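Local coordinates for protein endoglucanase (Uncultured bacterium, PDB 3X17) that hydrolyses internal beta-1,4-glucosidic bonds of cellulose, acting as an endoglucanase of glycoside hydrolase family 9, at residues A123-Y128 / L210-S215; G172-A177 / L223-W228. All blocks are in the same frame, centred on the assembly; numbering follows the deposited sequence.

Contact 1 of 2, residues A123-Y128 / L210-S215. With CA (calcium ion), chain D.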
loop_
_atom_site.group_PDB
_atom_site.type_symbol
_atom_site.label_atom_id
_atom_site.label_comp_id
_atom_site.label_asym_id
_atom_site.label_seq_id
_atom_site.Cartn_x
_atom_site.Cartn_y
_atom_site.Cartn_z
ATOM N N ALA A 123 -5.112 -2.034 -9.113
ATOM C CA ALA A 123 -4.104 -1.590 -8.164
ATOM C C ALA A 123 -2.734 -1.990 -8.626
ATOM O O ALA A 123 -1.804 -1.235 -8.454
ATOM C CB ALA A 123 -4.371 -2.171 -6.775
ATOM N N ALA A 124 -2.584 -3.244 -9.050
ATOM C CA ALA A 124 -1.303 -3.738 -9.555
ATOM C C ALA A 124 -0.875 -3.036 -10.858
ATOM O O ALA A 124 0.294 -2.687 -11.034
ATOM C CB ALA A 124 -1.349 -5.246 -9.751
ATOM N N ARG A 125 -1.795 -2.877 -11.795
ATOM C CA ARG A 125 -1.464 -2.282 -13.078
ATOM C C ARG A 125 -1.136 -0.802 -12.984
ATOM O O ARG A 125 -0.490 -0.279 -13.814
ATOM C CB ARG A 125 -2.494 -2.555 -14.186
ATOM C CG ARG A 125 -1.833 -2.627 -15.583
ATOM C CD ARG A 125 -2.661 -3.168 -16.762
ATOM N NE ARG A 125 -3.321 -2.055 -17.355
ATOM C CZ ARG A 125 -3.074 -1.519 -18.523
ATOM N NH1 ARG A 125 -2.218 -2.035 -19.348
ATOM N NH2 ARG A 125 -3.735 -0.466 -18.845
ATOM N N SER A 126 -1.572 -0.155 -11.930
ATOM C CA SER A 126 -1.259 1.246 -11.719
ATOM C C SER A 126 0.252 1.511 -11.685
ATOM O O SER A 126 0.697 2.543 -12.170
ATOM C CB SER A 126 -1.947 1.755 -10.444
ATOM O OG SER A 126 -1.236 1.395 -9.282
ATOM N N TYR A 127 1.047 0.547 -11.201
ATOM C CA TYR A 127 2.504 0.671 -11.230
ATOM C C TYR A 127 3.017 0.844 -12.671
ATOM O O TYR A 127 3.907 1.658 -12.943
ATOM C CB TYR A 127 3.173 -0.552 -10.571
ATOM C CG TYR A 127 2.967 -0.606 -9.074
ATOM C CD1 TYR A 127 3.725 0.172 -8.238
ATOM C CD2 TYR A 127 1.943 -1.359 -8.514
ATOM C CE1 TYR A 127 3.451 0.254 -6.887
ATOM C CE2 TYR A 127 1.701 -1.332 -7.144
ATOM C CZ TYR A 127 2.474 -0.534 -6.336
ATOM O OH TYR A 127 2.271 -0.496 -4.966
ATOM N N TYR A 128 2.486 0.046 -13.587
ATOM C CA TYR A 128 2.881 0.158 -14.988
ATOM C C TYR A 128 2.640 1.588 -15.456
ATOM O O TYR A 128 3.430 2.142 -16.179
ATOM C CB TYR A 128 2.095 -0.843 -15.867
ATOM C CG TYR A 128 2.111 -0.539 -17.352
ATOM C CD1 TYR A 128 3.304 -0.527 -18.071
ATOM C CD2 TYR A 128 0.909 -0.397 -18.059
ATOM C CE1 TYR A 128 3.311 -0.321 -19.454
ATOM C CE2 TYR A 128 0.903 -0.132 -19.401
ATOM C CZ TYR A 128 2.103 -0.137 -20.108
ATOM O OH TYR A 128 2.077 0.060 -21.468
ATOM N N LEU A 210 -1.737 -8.496 -16.495
ATOM C CA LEU A 210 -1.747 -7.058 -16.262
ATOM C C LEU A 210 -1.645 -6.252 -17.550
ATOM O O LEU A 210 -1.499 -5.024 -17.517
ATOM C CB LEU A 210 -0.623 -6.663 -15.285
ATOM C CG LEU A 210 -0.829 -7.237 -13.883
ATOM C CD1 LEU A 210 0.362 -6.941 -12.926
ATOM C CD2 LEU A 210 -2.161 -6.745 -13.312
ATOM N N HIS A 211 -1.736 -6.949 -18.684
ATOM C CA HIS A 211 -1.642 -6.306 -19.989
ATOM C C HIS A 211 -0.451 -5.369 -20.053
ATOM O O HIS A 211 -0.596 -4.157 -20.240
ATOM C CB HIS A 211 -2.942 -5.584 -20.297
ATOM C CG HIS A 211 -4.128 -6.499 -20.302
ATOM N ND1 HIS A 211 -5.240 -6.280 -19.518
ATOM C CD2 HIS A 211 -4.303 -7.718 -20.869
ATOM C CE1 HIS A 211 -6.098 -7.272 -19.688
ATOM N NE2 HIS A 211 -5.554 -8.158 -20.501
ATOM N N LEU A 212 0.728 -5.957 -19.928
ATOM C CA LEU A 212 1.983 -5.215 -19.881
ATOM C C LEU A 212 2.796 -5.450 -21.168
ATOM O O LEU A 212 2.536 -6.404 -21.904
ATOM C CB LEU A 212 2.803 -5.696 -18.679
ATOM C CG LEU A 212 2.238 -5.484 -17.274
ATOM C CD1 LEU A 212 3.214 -6.005 -16.231
ATOM C CD2 LEU A 212 1.951 -4.022 -17.030
ATOM N N PRO A 213 3.874 -4.681 -21.360
ATOM C CA PRO A 213 4.830 -5.036 -22.415
ATOM C C PRO A 213 5.423 -6.428 -22.182
ATOM O O PRO A 213 5.817 -7.104 -23.144
ATOM C CB PRO A 213 5.935 -3.971 -22.271
ATOM C CG PRO A 213 5.265 -2.824 -21.569
ATOM C CD PRO A 213 4.302 -3.492 -20.608
ATOM N N GLU A 214 5.493 -6.852 -20.918
ATOM C CA GLU A 214 6.058 -8.158 -20.594
ATOM C C GLU A 214 5.025 -9.296 -20.553
ATOM O O GLU A 214 5.367 -10.439 -20.253
ATOM C CB GLU A 214 6.890 -8.087 -19.293
ATOM C CG GLU A 214 7.985 -6.959 -19.290
ATOM C CD GLU A 214 7.519 -5.578 -18.738
ATOM O OE1 GLU A 214 6.311 -5.312 -18.596
ATOM O OE2 GLU A 214 8.387 -4.737 -18.450
ATOM N N SER A 215 3.761 -8.980 -20.812
ATOM C CA SER A 215 2.708 -9.981 -20.811
ATOM C C SER A 215 3.020 -11.052 -21.859
ATOM O O SER A 215 3.209 -10.732 -23.024
ATOM C CB SER A 215 1.367 -9.332 -21.154
ATOM O OG SER A 215 0.874 -8.541 -20.079
HETATM CA CA CA D . 4.664 -11.830 -18.018
HETATM O O HOH W 1 0.678 -2.741 -22.349
#

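Contact 2 of 2, residues G172-A177 / L223-W228. With ZN (zinc ion), chain C; CA (calcium ion), chain D.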
loop_
_atom_site.group_PDB
_atom_site.type_symbol
_atom_site.label_atom_id
_atom_site.label_comp_id
_atom_site.label_asym_id
_atom_site.label_seq_id
_atom_site.Cartn_x
_atom_site.Cartn_y
_atom_site.Cartn_z
ATOM N N GLY A 172 14.536 4.747 -15.553
ATOM C CA GLY A 172 13.577 3.662 -15.239
ATOM C C GLY A 172 12.950 3.823 -13.854
ATOM O O GLY A 172 12.952 4.921 -13.303
ATOM N N GLY A 173 12.498 2.722 -13.250
ATOM C CA GLY A 173 11.803 2.793 -11.958
ATOM C C GLY A 173 10.406 3.394 -12.035
ATOM O O GLY A 173 9.824 3.514 -13.132
ATOM N N TRP A 174 9.834 3.705 -10.868
ATOM C CA TRP A 174 8.469 4.247 -10.784
ATOM C C TRP A 174 8.465 5.693 -10.319
ATOM O O TRP A 174 9.084 6.002 -9.293
ATOM C CB TRP A 174 7.632 3.456 -9.766
ATOM C CG TRP A 174 7.468 1.974 -10.068
ATOM C CD1 TRP A 174 6.997 1.417 -11.221
ATOM C CD2 TRP A 174 7.807 0.874 -9.198
ATOM N NE1 TRP A 174 7.020 0.040 -11.124
ATOM C CE2 TRP A 174 7.487 -0.318 -9.885
ATOM C CE3 TRP A 174 8.300 0.786 -7.889
ATOM C CZ2 TRP A 174 7.650 -1.589 -9.308
ATOM C CZ3 TRP A 174 8.449 -0.489 -7.305
ATOM C CH2 TRP A 174 8.132 -1.654 -8.029
ATOM N N HIS A 175 7.676 6.550 -10.976
ATOM C CA HIS A 175 7.266 7.806 -10.338
ATOM C C HIS A 175 6.640 7.479 -8.988
ATOM O O HIS A 175 5.823 6.553 -8.894
ATOM C CB HIS A 175 6.267 8.579 -11.199
ATOM C CG HIS A 175 6.820 9.022 -12.511
ATOM N ND1 HIS A 175 6.053 9.085 -13.654
ATOM C CD2 HIS A 175 8.084 9.353 -12.885
ATOM C CE1 HIS A 175 6.804 9.501 -14.663
ATOM N NE2 HIS A 175 8.038 9.673 -14.220
ATOM N N ASP A 176 7.069 8.194 -7.950
ATOM C CA ASP A 176 6.817 7.781 -6.564
ATOM C C ASP A 176 5.344 7.920 -6.228
ATOM O O ASP A 176 4.806 7.164 -5.414
ATOM C CB ASP A 176 7.633 8.626 -5.577
ATOM C CG ASP A 176 7.549 8.097 -4.128
ATOM O OD1 ASP A 176 8.015 6.967 -3.914
ATOM O OD2 ASP A 176 7.034 8.807 -3.212
ATOM N N ALA A 177 4.707 8.946 -6.777
ATOM C CA ALA A 177 3.441 9.410 -6.232
ATOM C C ALA A 177 2.741 10.293 -7.236
ATOM O O ALA A 177 2.573 9.905 -8.382
ATOM C CB ALA A 177 3.686 10.159 -4.917
ATOM N N LEU A 223 5.415 -10.019 -11.269
ATOM C CA LEU A 223 6.876 -10.167 -11.147
ATOM C C LEU A 223 7.649 -9.373 -12.200
ATOM O O LEU A 223 8.663 -8.772 -11.895
ATOM C CB LEU A 223 7.305 -11.643 -11.180
ATOM C CG LEU A 223 6.724 -12.507 -10.049
ATOM C CD1 LEU A 223 7.319 -13.901 -10.077
ATOM C CD2 LEU A 223 6.926 -11.836 -8.699
ATOM N N ASP A 224 7.116 -9.273 -13.407
ATOM C CA ASP A 224 7.657 -8.319 -14.366
ATOM C C ASP A 224 7.603 -6.901 -13.815
ATOM O O ASP A 224 8.555 -6.144 -13.975
ATOM C CB ASP A 224 6.934 -8.394 -15.701
ATOM C CG ASP A 224 7.167 -9.719 -16.403
ATOM O OD1 ASP A 224 8.336 -10.178 -16.479
ATOM O OD2 ASP A 224 6.158 -10.352 -16.757
ATOM N N GLU A 225 6.501 -6.530 -13.164
ATOM C CA GLU A 225 6.427 -5.163 -12.654
ATOM C C GLU A 225 7.485 -4.960 -11.571
ATOM O O GLU A 225 8.221 -3.972 -11.593
ATOM C CB GLU A 225 5.051 -4.818 -12.096
ATOM C CG GLU A 225 4.902 -3.298 -11.833
ATOM C CD GLU A 225 4.954 -2.493 -13.139
ATOM O OE1 GLU A 225 4.325 -2.944 -14.128
ATOM O OE2 GLU A 225 5.677 -1.472 -13.192
ATOM N N VAL A 226 7.483 -5.846 -10.578
ATOM C CA VAL A 226 8.496 -5.836 -9.536
ATOM C C VAL A 226 9.891 -5.713 -10.134
ATOM O O VAL A 226 10.735 -5.005 -9.599
ATOM C CB VAL A 226 8.436 -7.109 -8.668
ATOM C CG1 VAL A 226 9.744 -7.295 -7.904
ATOM C CG2 VAL A 226 7.229 -7.041 -7.706
ATOM N N ARG A 227 10.143 -6.425 -11.227
ATOM C CA ARG A 227 11.473 -6.441 -11.789
ATOM C C ARG A 227 11.844 -5.057 -12.336
ATOM O O ARG A 227 12.962 -4.623 -12.180
ATOM C CB ARG A 227 11.579 -7.495 -12.905
ATOM C CG ARG A 227 13.015 -7.787 -13.258
ATOM C CD ARG A 227 13.252 -8.049 -14.728
ATOM N NE ARG A 227 13.112 -9.461 -15.055
ATOM C CZ ARG A 227 14.032 -10.205 -15.669
ATOM N NH1 ARG A 227 15.212 -9.699 -16.055
ATOM N NH2 ARG A 227 13.753 -11.478 -15.898
ATOM N N TRP A 228 10.884 -4.364 -12.950
ATOM C CA TRP A 228 11.068 -2.972 -13.317
ATOM C C TRP A 228 11.601 -2.168 -12.132
ATOM O O TRP A 228 12.563 -1.422 -12.272
ATOM C CB TRP A 228 9.752 -2.357 -13.813
ATOM C CG TRP A 228 9.920 -0.999 -14.491
ATOM C CD1 TRP A 228 9.805 0.238 -13.910
ATOM C CD2 TRP A 228 10.252 -0.762 -15.873
ATOM N NE1 TRP A 228 10.073 1.223 -14.830
ATOM C CE2 TRP A 228 10.349 0.638 -16.045
ATOM C CE3 TRP A 228 10.484 -1.599 -16.975
ATOM C CZ2 TRP A 228 10.634 1.223 -17.283
ATOM C CZ3 TRP A 228 10.806 -1.012 -18.214
ATOM C CH2 TRP A 228 10.887 0.380 -18.350
HETATM ZN ZN ZN C . 9.760 10.001 -15.309
HETATM CA CA CA D . 4.664 -11.830 -18.018
HETATM O O HOH W 2 13.330 0.217 -14.421
#

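Contact 1 of 2, residues A123-Y128 / L210-S215
Y128 meets both L212 and P213, and it uses a different part of its side chain for each. Its CB lies 3.4 Å from CD2 of L212, the two side chains running alongside one another in opposite senses. Farther out, CE1 of the ring comes within 3.5 Å of P213 CD, so tyrosine and proline approach tip to tip. The first torsion sets up the leucine contact: with CG anti to the backbone N (chi1 162°), CG comes to 3.5 Å from L212 CD2. One turn back along the helix, A124 CB rests against L210 CD2 at 3.9 Å.

The polar part of the contact gathers on one carbonyl. R125 NH1 donates to H211 O at 2.8 Å, with the oxygen at the guanidinium edge, close to its plane, although the N-H...O angle of 131° is well short of straight. A water donates to the same H211 O and, at a longer 3.3 Å, also bonds Y128 OH, tying the tyrosine hydroxyl to the loop backbone. The other terminal nitrogen, NH2, forms a salt bridge with D138, so the guanidinium has a second partner.

Behind this first shell, a type I beta turn from L212 to S215 gives the loop its shape. Its backbone bond is S215 N to L212 O, and S215 OG adds a second link across the turn by accepting from L212 N at 2.6 Å. That OG is also bonded to D221. Within the turn, E214 turns its carbonyl O to the calcium ion at 2.7 Å, joining D207, N217, V219, D221 and D224. The whole is a calcium-binding interhelical loop laid against helix 115-130 in the (alpha/alpha)6-barrel domain of a family 9 glycoside hydrolase.

Contact 2 of 2, residues G172-A177 / L223-W228
W174 and W228 reach across from opposite segments and pass one another, their five-membered rings 5.5 Å apart between centroids and their planes inclined at 36°. This is an oblique pairing, neither a stack nor an edge-to-face pair, and each indole N-H has an acceptor across the contact.

W228 extends toward the glycine loop with CG anti to its backbone N (chi1 -168°), and NE1 donates to G173 O at 2.9 Å. The oxygen lies practically in the indole plane, yet the donor stands above the carbonyl plane. W174 points its own NE1 at E225 OE2, also 2.9 Å away; here the bond is straighter (161°), nearly in the ring plane, and it engages the anti lone pair of the carboxylate oxygen. The six-membered ring of W174 turns its edge to the helix backbone, with CZ2 3.4 Å from E225 O. The other carboxylate oxygen, E225 OE1, forms a salt bridge with R131, which is likely to limit the turning of the carboxylate. An alanine in place of W174 would probably leave E225 OE2 without this indole donor and open a gap beside W228 and the helix backbone.

A water completes the link: it accepts from G173 N, donates to W228 O and sits over one face of the W228 indole, offset toward the rim. The backbone angles of G172 would jam a CB against the preceding carbonyl, and G173 has positive phi, so both positions suit glycine.

Just beyond, H175 NE2 binds zinc at 2.1 Å, while D224 OD2 binds calcium from the helical segment. The two indole bonds and the water join the loop between strands 154-155 and 182-183 to helix 221-235, with W174 also packed on T187 and T190 of helix 184-200 and on I543 of helix 543-558.

Overall arrangement
The two contacts lie on the same side of the chain's centre, their own centres about 10 Å apart, and both belong to the family 9 catalytic region. Their segments alternate along the chain: 123-128, 172-177, 210-215, then 223-228. They touch directly. Y127 and Y128 of helix 115-130 pack on E225 of helix 221-235, and E214 lies against D224. The calcium ion draws a ligand from each contact, E214 O and D224 OD2, while R131 forms salt bridges with both E214 and E225. Contact 2 extends toward the zinc site through H175, so the pair joins helices 115-130 and 221-235 with the loops of two metal sites.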